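Local coordinates for protein putative L-alanine-DL-glutamate epimerase (Burkholderia xenovorans LB400, PDB 3SN4) that probably acts as a magnesium-dependent racemase or epimerase of the mandelate racemase/muconate lactonizing enzyme family, and binds 2-oxoglutarate in its active site, at residues H125-R130 against I162-F167; I216-N221 against F242-D247; V288-T293 against A316-Y321. All coordinates share one frame; numbering follows the deposited sequence.

Interaction 1: H125-R130 against I162-F167. With AKG (2-oxoglutaric acid), chain C.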
loop_
_atom_site.group_PDB
_atom_site.type_symbol
_atom_site.label_atom_id
_atom_site.label_comp_id
_atom_site.label_asym_id
_atom_site.label_seq_id
_atom_site.Cartn_x
_atom_site.Cartn_y
_atom_site.Cartn_z
ATOM N N HIS A 125 26.676 24.168 16.679
ATOM C CA HIS A 125 27.644 24.881 15.835
ATOM C C HIS A 125 29.018 24.928 16.488
ATOM O O HIS A 125 29.633 25.988 16.604
ATOM C CB HIS A 125 27.134 26.296 15.539
ATOM C CG HIS A 125 25.854 26.297 14.785
ATOM N ND1 HIS A 125 24.631 26.455 15.397
ATOM C CD2 HIS A 125 25.599 26.072 13.475
ATOM C CE1 HIS A 125 23.676 26.355 14.490
ATOM N NE2 HIS A 125 24.237 26.126 13.316
ATOM N N CYS A 126 29.472 23.754 16.915
ATOM C CA CYS A 126 30.704 23.599 17.641
ATOM C C CYS A 126 31.569 22.584 16.882
ATOM O O CYS A 126 31.303 21.368 16.967
ATOM C CB CYS A 126 30.371 23.090 19.046
ATOM S SG CYS A 126 31.795 22.582 20.068
ATOM N N PRO A 127 32.625 23.046 16.172
ATOM C CA PRO A 127 33.235 24.386 16.130
ATOM C C PRO A 127 32.783 25.279 14.974
ATOM O O PRO A 127 33.479 26.227 14.631
ATOM C CB PRO A 127 34.721 24.070 15.991
ATOM C CG PRO A 127 34.774 22.714 15.300
ATOM C CD PRO A 127 33.394 22.103 15.343
ATOM N N THR A 128 31.611 24.998 14.412
ATOM C CA THR A 128 31.114 25.712 13.241
ATOM C C THR A 128 31.181 27.247 13.327
ATOM O O THR A 128 31.652 27.893 12.392
ATOM C CB THR A 128 29.677 25.265 12.918
ATOM O OG1 THR A 128 29.630 23.824 12.962
ATOM C CG2 THR A 128 29.237 25.814 11.540
ATOM N N TRP A 129 30.723 27.819 14.436
ATOM C CA TRP A 129 30.718 29.272 14.593
ATOM C C TRP A 129 32.160 29.838 14.626
ATOM O O TRP A 129 32.450 30.898 14.036
ATOM C CB TRP A 129 29.967 29.657 15.877
ATOM C CG TRP A 129 28.427 29.886 15.790
ATOM C CD1 TRP A 129 27.625 30.350 16.821
ATOM C CD2 TRP A 129 27.548 29.703 14.666
ATOM N NE1 TRP A 129 26.327 30.454 16.410
ATOM C CE2 TRP A 129 26.239 30.055 15.103
ATOM C CE3 TRP A 129 27.722 29.258 13.347
ATOM C CZ2 TRP A 129 25.117 29.983 14.268
ATOM C CZ3 TRP A 129 26.606 29.187 12.516
ATOM C CH2 TRP A 129 25.315 29.538 12.985
ATOM N N ARG A 130 33.066 29.127 15.299
ATOM C CA ARG A 130 34.454 29.595 15.414
ATOM C C ARG A 130 35.226 29.495 14.096
ATOM O O ARG A 130 36.240 30.174 13.924
ATOM C CB ARG A 130 35.202 28.853 16.525
ATOM C CG ARG A 130 34.596 29.085 17.893
ATOM C CD ARG A 130 35.355 28.368 19.004
ATOM N NE ARG A 130 34.671 28.530 20.284
ATOM C CZ ARG A 130 35.159 28.150 21.468
ATOM N NH1 ARG A 130 36.357 27.576 21.571
ATOM N NH2 ARG A 130 34.450 28.373 22.567
ATOM N N ILE A 162 27.861 17.849 21.593
ATOM C CA ILE A 162 28.252 18.932 20.694
ATOM C C ILE A 162 27.773 18.593 19.270
ATOM O O ILE A 162 27.636 17.414 18.931
ATOM C CB ILE A 162 29.798 19.174 20.697
ATOM C CG1 ILE A 162 30.560 17.989 20.121
ATOM C CG2 ILE A 162 30.302 19.508 22.104
ATOM C CD1 ILE A 162 32.065 18.177 20.147
ATOM N N LYS A 163 27.499 19.619 18.463
ATOM C CA LYS A 163 27.086 19.414 17.062
ATOM C C LYS A 163 27.958 20.196 16.098
ATOM O O LYS A 163 28.125 21.412 16.254
ATOM C CB LYS A 163 25.621 19.794 16.834
ATOM C CG LYS A 163 25.084 19.270 15.502
ATOM C CD LYS A 163 23.565 19.350 15.360
ATOM C CE LYS A 163 23.098 20.765 14.953
ATOM N NZ LYS A 163 21.617 20.939 15.098
ATOM N N THR A 164 28.464 19.505 15.078
ATOM C CA THR A 164 29.288 20.108 14.037
ATOM C C THR A 164 28.622 19.950 12.682
ATOM O O THR A 164 27.558 19.319 12.559
ATOM C CB THR A 164 30.678 19.473 14.014
ATOM O OG1 THR A 164 31.565 20.258 13.199
ATOM C CG2 THR A 164 30.612 18.024 13.527
ATOM N N ASN A 165 29.238 20.550 11.674
ATOM C CA ASN A 165 28.730 20.534 10.297
ATOM C C ASN A 165 29.810 19.967 9.362
ATOM O O ASN A 165 30.568 19.124 9.797
ATOM C CB ASN A 165 28.264 21.928 9.891
ATOM C CG ASN A 165 27.233 22.475 10.832
ATOM O OD1 ASN A 165 27.568 22.959 11.923
ATOM N ND2 ASN A 165 25.964 22.424 10.422
ATOM N N ILE A 166 29.859 20.382 8.095
ATOM C CA ILE A 166 30.796 19.819 7.130
ATOM C C ILE A 166 31.840 20.874 6.792
ATOM O O ILE A 166 31.478 22.018 6.479
ATOM C CB ILE A 166 30.086 19.361 5.815
ATOM C CG1 ILE A 166 28.798 18.555 6.101
ATOM C CG2 ILE A 166 31.033 18.532 4.966
ATOM C CD1 ILE A 166 27.813 18.458 4.887
ATOM N N PHE A 167 33.113 20.473 6.845
ATOM C CA PHE A 167 34.266 21.368 6.631
ATOM C C PHE A 167 35.319 20.728 5.758
ATOM O O PHE A 167 35.538 19.518 5.839
ATOM C CB PHE A 167 34.898 21.769 7.971
ATOM C CG PHE A 167 33.951 22.513 8.847
ATOM C CD1 PHE A 167 33.762 23.862 8.672
ATOM C CD2 PHE A 167 33.200 21.854 9.790
ATOM C CE1 PHE A 167 32.861 24.543 9.446
ATOM C CE2 PHE A 167 32.291 22.529 10.554
ATOM C CZ PHE A 167 32.115 23.867 10.373
HETATM C C1 AKG C . 20.658 23.959 13.121
HETATM O O1 AKG C . 20.770 24.825 14.036
HETATM O O2 AKG C . 20.514 22.729 13.408
HETATM C C2 AKG C . 20.658 24.369 11.690
HETATM O O5 AKG C . 20.712 23.524 10.799
HETATM C C3 AKG C . 20.508 25.801 11.232
HETATM C C4 AKG C . 21.769 26.616 10.890
HETATM C C5 AKG C . 22.814 26.097 9.916
HETATM O O3 AKG C . 23.593 25.206 10.332
HETATM O O4 AKG C . 22.908 26.615 8.764
HETATM O O HOH W 1 25.891 22.615 14.245
#

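Interaction 2: I216-N221 against F242-D247. With MG (magnesium ion), chain B; AKG (2-oxoglutaric acid), chain C.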
loop_
_atom_site.group_PDB
_atom_site.type_symbol
_atom_site.label_atom_id
_atom_site.label_comp_id
_atom_site.label_asym_id
_atom_site.label_seq_id
_atom_site.Cartn_x
_atom_site.Cartn_y
_atom_site.Cartn_z
ATOM N N ILE A 216 28.473 13.279 20.066
ATOM C CA ILE A 216 28.730 14.074 18.889
ATOM C C ILE A 216 27.572 13.938 17.918
ATOM O O ILE A 216 27.196 12.817 17.535
ATOM C CB ILE A 216 30.026 13.641 18.198
ATOM C CG1 ILE A 216 31.237 13.827 19.134
ATOM C CG2 ILE A 216 30.231 14.400 16.904
ATOM C CD1 ILE A 216 32.567 13.396 18.480
ATOM N N LEU A 217 27.010 15.085 17.562
ATOM C CA LEU A 217 25.948 15.191 16.604
ATOM C C LEU A 217 26.555 15.725 15.303
ATOM O O LEU A 217 27.484 16.526 15.338
ATOM C CB LEU A 217 24.868 16.151 17.113
ATOM C CG LEU A 217 23.976 15.659 18.270
ATOM C CD1 LEU A 217 24.758 15.535 19.577
ATOM C CD2 LEU A 217 22.767 16.561 18.467
ATOM N N LEU A 218 26.015 15.289 14.163
ATOM C CA LEU A 218 26.448 15.782 12.861
ATOM C C LEU A 218 25.241 16.321 12.111
ATOM O O LEU A 218 24.229 15.620 11.962
ATOM C CB LEU A 218 27.125 14.669 12.073
ATOM C CG LEU A 218 27.659 14.940 10.658
ATOM C CD1 LEU A 218 28.766 16.022 10.608
ATOM C CD2 LEU A 218 28.140 13.635 10.067
ATOM N N ASP A 219 25.355 17.564 11.634
ATOM C CA ASP A 219 24.312 18.184 10.810
ATOM C C ASP A 219 24.817 18.321 9.391
ATOM O O ASP A 219 25.850 18.956 9.144
ATOM C CB ASP A 219 23.905 19.533 11.390
ATOM C CG ASP A 219 22.589 20.072 10.827
ATOM O OD1 ASP A 219 22.086 19.611 9.768
ATOM O OD2 ASP A 219 22.058 21.012 11.459
ATOM N N LEU A 220 24.082 17.689 8.470
ATOM C CA LEU A 220 24.355 17.741 7.032
ATOM C C LEU A 220 23.401 18.683 6.283
ATOM O O LEU A 220 23.554 18.890 5.073
ATOM C CB LEU A 220 24.278 16.320 6.456
ATOM C CG LEU A 220 25.180 15.259 7.149
ATOM C CD1 LEU A 220 24.858 13.830 6.598
ATOM C CD2 LEU A 220 26.649 15.611 6.971
ATOM N N ASN A 221 22.457 19.279 7.007
ATOM C CA ASN A 221 21.530 20.304 6.481
ATOM C C ASN A 221 20.943 19.825 5.137
ATOM O O ASN A 221 20.547 18.660 5.045
ATOM C CB ASN A 221 22.211 21.670 6.372
ATOM C CG ASN A 221 22.681 22.209 7.700
ATOM O OD1 ASN A 221 23.853 22.087 8.044
ATOM N ND2 ASN A 221 21.770 22.819 8.450
ATOM N N PHE A 242 25.432 10.592 17.993
ATOM C CA PHE A 242 24.161 10.794 18.714
ATOM C C PHE A 242 22.994 10.929 17.713
ATOM O O PHE A 242 21.941 10.301 17.881
ATOM C CB PHE A 242 24.317 12.039 19.605
ATOM C CG PHE A 242 23.120 12.395 20.439
ATOM C CD1 PHE A 242 23.057 12.048 21.774
ATOM C CD2 PHE A 242 22.092 13.150 19.914
ATOM C CE1 PHE A 242 21.958 12.420 22.571
ATOM C CE2 PHE A 242 20.994 13.520 20.696
ATOM C CZ PHE A 242 20.934 13.181 22.020
ATOM N N TRP A 243 23.191 11.753 16.690
ATOM C CA TRP A 243 22.341 11.748 15.509
ATOM C C TRP A 243 23.055 12.319 14.313
ATOM O O TRP A 243 24.078 12.986 14.462
ATOM C CB TRP A 243 20.992 12.440 15.739
ATOM C CG TRP A 243 20.937 13.937 15.733
ATOM C CD1 TRP A 243 21.572 14.803 14.892
ATOM C CD2 TRP A 243 20.119 14.738 16.583
ATOM N NE1 TRP A 243 21.229 16.102 15.196
ATOM C CE2 TRP A 243 20.321 16.080 16.222
ATOM C CE3 TRP A 243 19.249 14.447 17.636
ATOM C CZ2 TRP A 243 19.694 17.127 16.876
ATOM C CZ3 TRP A 243 18.626 15.492 18.285
ATOM C CH2 TRP A 243 18.844 16.815 17.892
ATOM N N VAL A 244 22.509 12.019 13.132
ATOM C CA VAL A 244 22.870 12.689 11.893
ATOM C C VAL A 244 21.623 13.400 11.389
ATOM O O VAL A 244 20.562 12.792 11.224
ATOM C CB VAL A 244 23.380 11.738 10.830
ATOM C CG1 VAL A 244 23.823 12.512 9.576
ATOM C CG2 VAL A 244 24.553 10.882 11.353
ATOM N N GLU A 245 21.774 14.696 11.173
ATOM C CA GLU A 245 20.688 15.587 10.870
ATOM C C GLU A 245 20.704 15.861 9.389
ATOM O O GLU A 245 21.741 16.224 8.816
ATOM C CB GLU A 245 20.886 16.864 11.665
ATOM C CG GLU A 245 19.702 17.820 11.760
ATOM C CD GLU A 245 19.959 18.895 12.830
ATOM O OE1 GLU A 245 19.446 20.003 12.681
ATOM O OE2 GLU A 245 20.692 18.637 13.811
ATOM N N ILE A 246 19.547 15.680 8.764
ATOM C CA ILE A 246 19.422 15.759 7.304
ATOM C C ILE A 246 18.104 16.456 7.020
ATOM O O ILE A 246 17.038 15.975 7.420
ATOM C CB ILE A 246 19.408 14.363 6.672
ATOM C CG1 ILE A 246 20.770 13.674 6.828
ATOM C CG2 ILE A 246 19.036 14.414 5.158
ATOM C CD1 ILE A 246 20.754 12.175 6.458
ATOM N N ASP A 247 18.158 17.582 6.335
ATOM C CA ASP A 247 16.944 18.224 5.867
ATOM C C ASP A 247 16.606 17.829 4.438
ATOM O O ASP A 247 17.492 17.792 3.569
ATOM C CB ASP A 247 17.067 19.724 5.964
ATOM C CG ASP A 247 17.290 20.185 7.370
ATOM O OD1 ASP A 247 16.471 19.852 8.265
ATOM O OD2 ASP A 247 18.295 20.884 7.557
HETATM MG MG MG B . 20.036 21.629 11.484
HETATM C C1 AKG C . 20.658 23.959 13.121
HETATM O O1 AKG C . 20.770 24.825 14.036
HETATM O O2 AKG C . 20.514 22.729 13.408
HETATM C C2 AKG C . 20.658 24.369 11.690
HETATM O O5 AKG C . 20.712 23.524 10.799
HETATM C C3 AKG C . 20.508 25.801 11.232
HETATM C C4 AKG C . 21.769 26.616 10.890
HETATM C C5 AKG C . 22.814 26.097 9.916
HETATM O O3 AKG C . 23.593 25.206 10.332
HETATM O O4 AKG C . 22.908 26.615 8.764
HETATM O O HOH W 2 19.665 20.756 9.676
HETATM O O HOH W 3 19.079 23.248 7.531
#

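Interaction 3: V288-T293 against A316-Y321. With AKG (2-oxoglutaric acid), chain C.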
loop_
_atom_site.group_PDB
_atom_site.type_symbol
_atom_site.label_atom_id
_atom_site.label_comp_id
_atom_site.label_asym_id
_atom_site.label_seq_id
_atom_site.Cartn_x
_atom_site.Cartn_y
_atom_site.Cartn_z
ATOM N N VAL A 288 14.343 11.340 15.344
ATOM C CA VAL A 288 14.016 12.553 16.078
ATOM C C VAL A 288 13.458 13.663 15.175
ATOM O O VAL A 288 14.028 13.932 14.135
ATOM C CB VAL A 288 15.288 13.080 16.758
ATOM C CG1 VAL A 288 15.011 14.370 17.465
ATOM C CG2 VAL A 288 15.839 12.014 17.731
ATOM N N ALA A 289 12.361 14.298 15.588
ATOM C CA ALA A 289 11.792 15.437 14.891
ATOM C C ALA A 289 12.259 16.731 15.531
ATOM O O ALA A 289 12.005 16.996 16.718
ATOM C CB ALA A 289 10.257 15.390 14.871
ATOM N N ILE A 290 12.943 17.544 14.741
ATOM C CA ILE A 290 13.374 18.876 15.167
ATOM C C ILE A 290 12.216 19.818 14.873
ATOM O O ILE A 290 11.681 19.818 13.772
ATOM C CB ILE A 290 14.668 19.293 14.463
ATOM C CG1 ILE A 290 15.805 18.341 14.927
ATOM C CG2 ILE A 290 15.052 20.755 14.808
ATOM C CD1 ILE A 290 17.086 18.361 14.073
ATOM N N VAL A 291 11.799 20.587 15.871
ATOM C CA VAL A 291 10.671 21.485 15.704
ATOM C C VAL A 291 11.169 22.905 15.889
ATOM O O VAL A 291 11.790 23.220 16.906
ATOM C CB VAL A 291 9.548 21.186 16.722
ATOM C CG1 VAL A 291 8.357 22.124 16.533
ATOM C CG2 VAL A 291 9.102 19.731 16.632
ATOM N N ASP A 292 10.908 23.750 14.904
ATOM C CA ASP A 292 11.206 25.177 15.033
ATOM C C ASP A 292 9.986 25.944 15.557
ATOM O O ASP A 292 9.065 26.323 14.805
ATOM C CB ASP A 292 11.702 25.767 13.725
ATOM C CG ASP A 292 12.429 27.085 13.929
ATOM O OD1 ASP A 292 13.481 27.311 13.275
ATOM O OD2 ASP A 292 11.955 27.889 14.755
ATOM N N THR A 293 10.015 26.181 16.856
ATOM C CA THR A 293 8.939 26.833 17.556
ATOM C C THR A 293 8.995 28.353 17.354
ATOM O O THR A 293 7.978 29.043 17.525
ATOM C CB THR A 293 9.004 26.545 19.074
ATOM O OG1 THR A 293 9.959 27.425 19.668
ATOM C CG2 THR A 293 9.381 25.087 19.368
ATOM N N ALA A 316 13.085 17.840 19.385
ATOM C CA ALA A 316 14.134 18.751 19.795
ATOM C C ALA A 316 13.862 20.122 19.215
ATOM O O ALA A 316 13.707 20.265 18.003
ATOM C CB ALA A 316 15.500 18.224 19.309
ATOM N N PRO A 317 13.817 21.159 20.061
ATOM C CA PRO A 317 13.682 22.506 19.493
ATOM C C PRO A 317 14.877 22.937 18.665
ATOM O O PRO A 317 16.056 22.638 19.010
ATOM C CB PRO A 317 13.560 23.420 20.716
ATOM C CG PRO A 317 13.921 22.637 21.854
ATOM C CD PRO A 317 13.995 21.183 21.520
ATOM N N HIS A 318 14.565 23.645 17.590
ATOM C CA HIS A 318 15.557 24.316 16.770
ATOM C C HIS A 318 15.856 25.660 17.398
ATOM O O HIS A 318 14.976 26.517 17.482
ATOM C CB HIS A 318 14.974 24.528 15.384
ATOM C CG HIS A 318 15.979 24.896 14.355
ATOM N ND1 HIS A 318 15.633 25.556 13.197
ATOM C CD2 HIS A 318 17.323 24.725 14.316
ATOM C CE1 HIS A 318 16.721 25.741 12.467
ATOM N NE2 HIS A 318 17.761 25.257 13.130
ATOM N N ASN A 319 17.095 25.848 17.833
ATOM C CA ASN A 319 17.455 27.019 18.612
ATOM C C ASN A 319 18.869 27.444 18.292
ATOM O O ASN A 319 19.829 26.878 18.840
ATOM C CB ASN A 319 17.343 26.675 20.097
ATOM C CG ASN A 319 17.550 27.858 20.986
ATOM O OD1 ASN A 319 16.900 28.896 20.811
ATOM N ND2 ASN A 319 18.455 27.719 21.958
ATOM N N PHE A 320 19.002 28.418 17.388
ATOM C CA PHE A 320 20.318 28.919 17.010
ATOM C C PHE A 320 20.342 30.429 16.775
ATOM O O PHE A 320 21.080 30.938 15.902
ATOM C CB PHE A 320 20.893 28.145 15.803
ATOM C CG PHE A 320 20.301 28.529 14.459
ATOM C CD1 PHE A 320 21.097 29.122 13.483
ATOM C CD2 PHE A 320 18.972 28.265 14.153
ATOM C CE1 PHE A 320 20.557 29.485 12.233
ATOM C CE2 PHE A 320 18.439 28.624 12.899
ATOM C CZ PHE A 320 19.239 29.226 11.948
ATOM N N TYR A 321 19.569 31.140 17.584
ATOM C CA TYR A 321 19.505 32.579 17.483
ATOM C C TYR A 321 20.004 33.252 18.792
ATOM O O TYR A 321 21.043 32.856 19.326
ATOM C CB TYR A 321 18.074 32.972 17.112
ATOM C CG TYR A 321 17.401 32.087 16.079
ATOM C CD1 TYR A 321 17.412 32.413 14.720
ATOM C CD2 TYR A 321 16.699 30.943 16.476
ATOM C CE1 TYR A 321 16.751 31.583 13.754
ATOM C CE2 TYR A 321 16.028 30.114 15.538
ATOM C CZ TYR A 321 16.053 30.448 14.175
ATOM O OH TYR A 321 15.401 29.623 13.256
HETATM C C1 AKG C . 20.658 23.959 13.121
HETATM O O1 AKG C . 20.770 24.825 14.036
HETATM O O2 AKG C . 20.514 22.729 13.408
HETATM C C2 AKG C . 20.658 24.369 11.690
HETATM O O5 AKG C . 20.712 23.524 10.799
HETATM C C3 AKG C . 20.508 25.801 11.232
HETATM C C4 AKG C . 21.769 26.616 10.890
HETATM C C5 AKG C . 22.814 26.097 9.916
HETATM O O3 AKG C . 23.593 25.206 10.332
HETATM O O4 AKG C . 22.908 26.615 8.764
HETATM O O HOH W 4 12.557 26.453 17.962
#

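Interaction 1: H125-R130 against I162-F167
Thr128 and Asn165 meet through their polar ends: Thr128 OG1 donates to Asn165 OD1 over 2.5 Å, short enough that the exact distance is doubtful, the two side chains crossing at about a right angle. With OG1 anti to its own carbonyl carbon (chi1 -47°), the threonine hydroxyl is brought over to the amide. Asn165 OD1 is also approached by a water, which accepts from His125 N, while the ND2 end of the amide is held by Asn221. One backbone bond joins the segments, Cys126 N to Lys163 O, 2.8 Å and almost straight at 173°.

In the enolase superfamily the substrate pocket lies at the C-terminal ends of the barrel strands, and here strand 161-168 and the turn leading into helix 128-132 deliver two ligand-binding side chains to it. Lys163 NZ donates to O2 of 2-oxoglutarate at 2.7 Å and also pairs with Glu245; the bend at chi3 (81°) turns its otherwise extended chain toward the ligand carboxylate. From the other segment His125 NE2 reaches O3, at the far end of the ligand, at 3.2 Å. Its ring is steered by Asp345 at ND1 and lies beneath Trp129, whose CH2 sits 3.5 Å over the ring centre.

Looser packing surrounds these bonds. The CZ corner of Phe167 comes to 3.6 Å from Thr128 CA, Pro127, on its cis peptide, sets CD against Thr164 OG1, itself hydrogen-bonded to His202, and Cys126 SG rests at 4.0 Å from Ile162 CG2.

Interaction 2: I216-N221 against F242-D247
Two neighbouring parallel strands of the barrel, the first and last elements of a beta-alpha-beta unit built around helix 226-235, lie side by side here and carry two magnesium ligands at their C-terminal ends. Asp219 and Glu245 are paired in register, and both point into the barrel. Asp219 OD2 and Glu245 OE1 each bind the magnesium ion at 2.1 Å. The shared metal holds Asp219 OD2 only 3.1 Å from Glu245 OE1. Their carboxylates are stacked, planes 27° apart, and the metal probably offsets the repulsion between them. The ligand's O2 and O5, a water and Glu269 complete the site.

The second oxygens are used as well. Asp219 OD1 takes the backbone N of Asn221 on its anti side, tilted out of the carboxylate plane, closing an Asx turn. The metal-bound water lies between Asp219 OD1 and Asp247 OD2, though which it bonds is doubtful. Glu245 OE2 is met by Trp243 NE1 and salt-bridged to Lys163. Asn221 ND2 gives O5 of 2-oxoglutarate a weak bond at 2.7 Å.

Further back along the strands, Leu217 sends its two methyls to different residues. CD2 lies over one face of the Trp243 indole, 3.6 Å from the centroid of the six-membered ring, a CH-pi contact; CD1 packs 3.5 Å from Phe242 CB. Trp243 stands with CG between its backbone N and carbonyl carbon (chi1 78°), which lets the indole lie across Leu217. Just past the strand Leu220 CD1 presses tightly on Val244 CG1 at 3.4 Å. Main-chain bonds knit the strands, among them Glu245 N to Leu218 O at 2.7 Å. Acidic ligands at successive strand ends are the hallmark of the enolase-superfamily metal site.

Interaction 3: V288-T293 against A316-Y321
Asp292 and His318 meet just beyond the ends of two parallel strands, where Asp292 OD1 accepts from His318 ND1 at 2.8 Å. Both side chains leave with CG anti to the backbone N, and they meet with carboxylate and imidazole planes 88° apart. ND1 reaches OD1 from above the carboxylate plane, over a bent N-H angle of 140°. Tyr321 comes toward Asp292 from the opposite direction, and its OH donates to the syn lone pair of the same OD1 at 3.0 Å. Two donors thus share one oxygen, while OD2 caps the following helix at Trp295 N; held at both oxygens, the carboxylate is well placed to fix the turn of the imidazole.

Another edge of that ring meets the ligand: His318 NE2 lies 3.2 Å from O1 of 2-oxoglutarate, near the ring plane. Phe320, its CG set between backbone N and carbonyl carbon (chi1 77°), lays one ring face under the ligand's methylenes, with C3 3.7 Å above its centre.

Between the strands Val291 N bonds to Ala316 O at 2.9 Å, and just past their end His318 N bonds to Val291 O. Ile290 CG2 packs 3.8 Å from His318 CB. A histidine bonded to a carboxylate from the preceding strand end, turned toward the ligand, is consistent with the His-Asp pair of mandelate racemase-like active sites.

How the interactions relate
Along the chain the three contacts follow one another in series, each closing before the next opens, and all reach the same sheet of the barrel. Interactions 1 and 2 are the closest, their centres about 11 Å apart, because strands 161-168 and 215-219 are neighbours; Ile162 O probably bonds to Leu217 N. Strand 265-267 separates interaction 2 from interaction 3, centres about 13 Å apart, yet Trp243 reaches past it to Val288, Ile290 and Ala316. Interactions 1 and 3, about 17 Å apart between centres, still touch where His125 packs on Phe320. All three contact the same 2-oxoglutarate, so parts far apart in the sequence converge on one pocket.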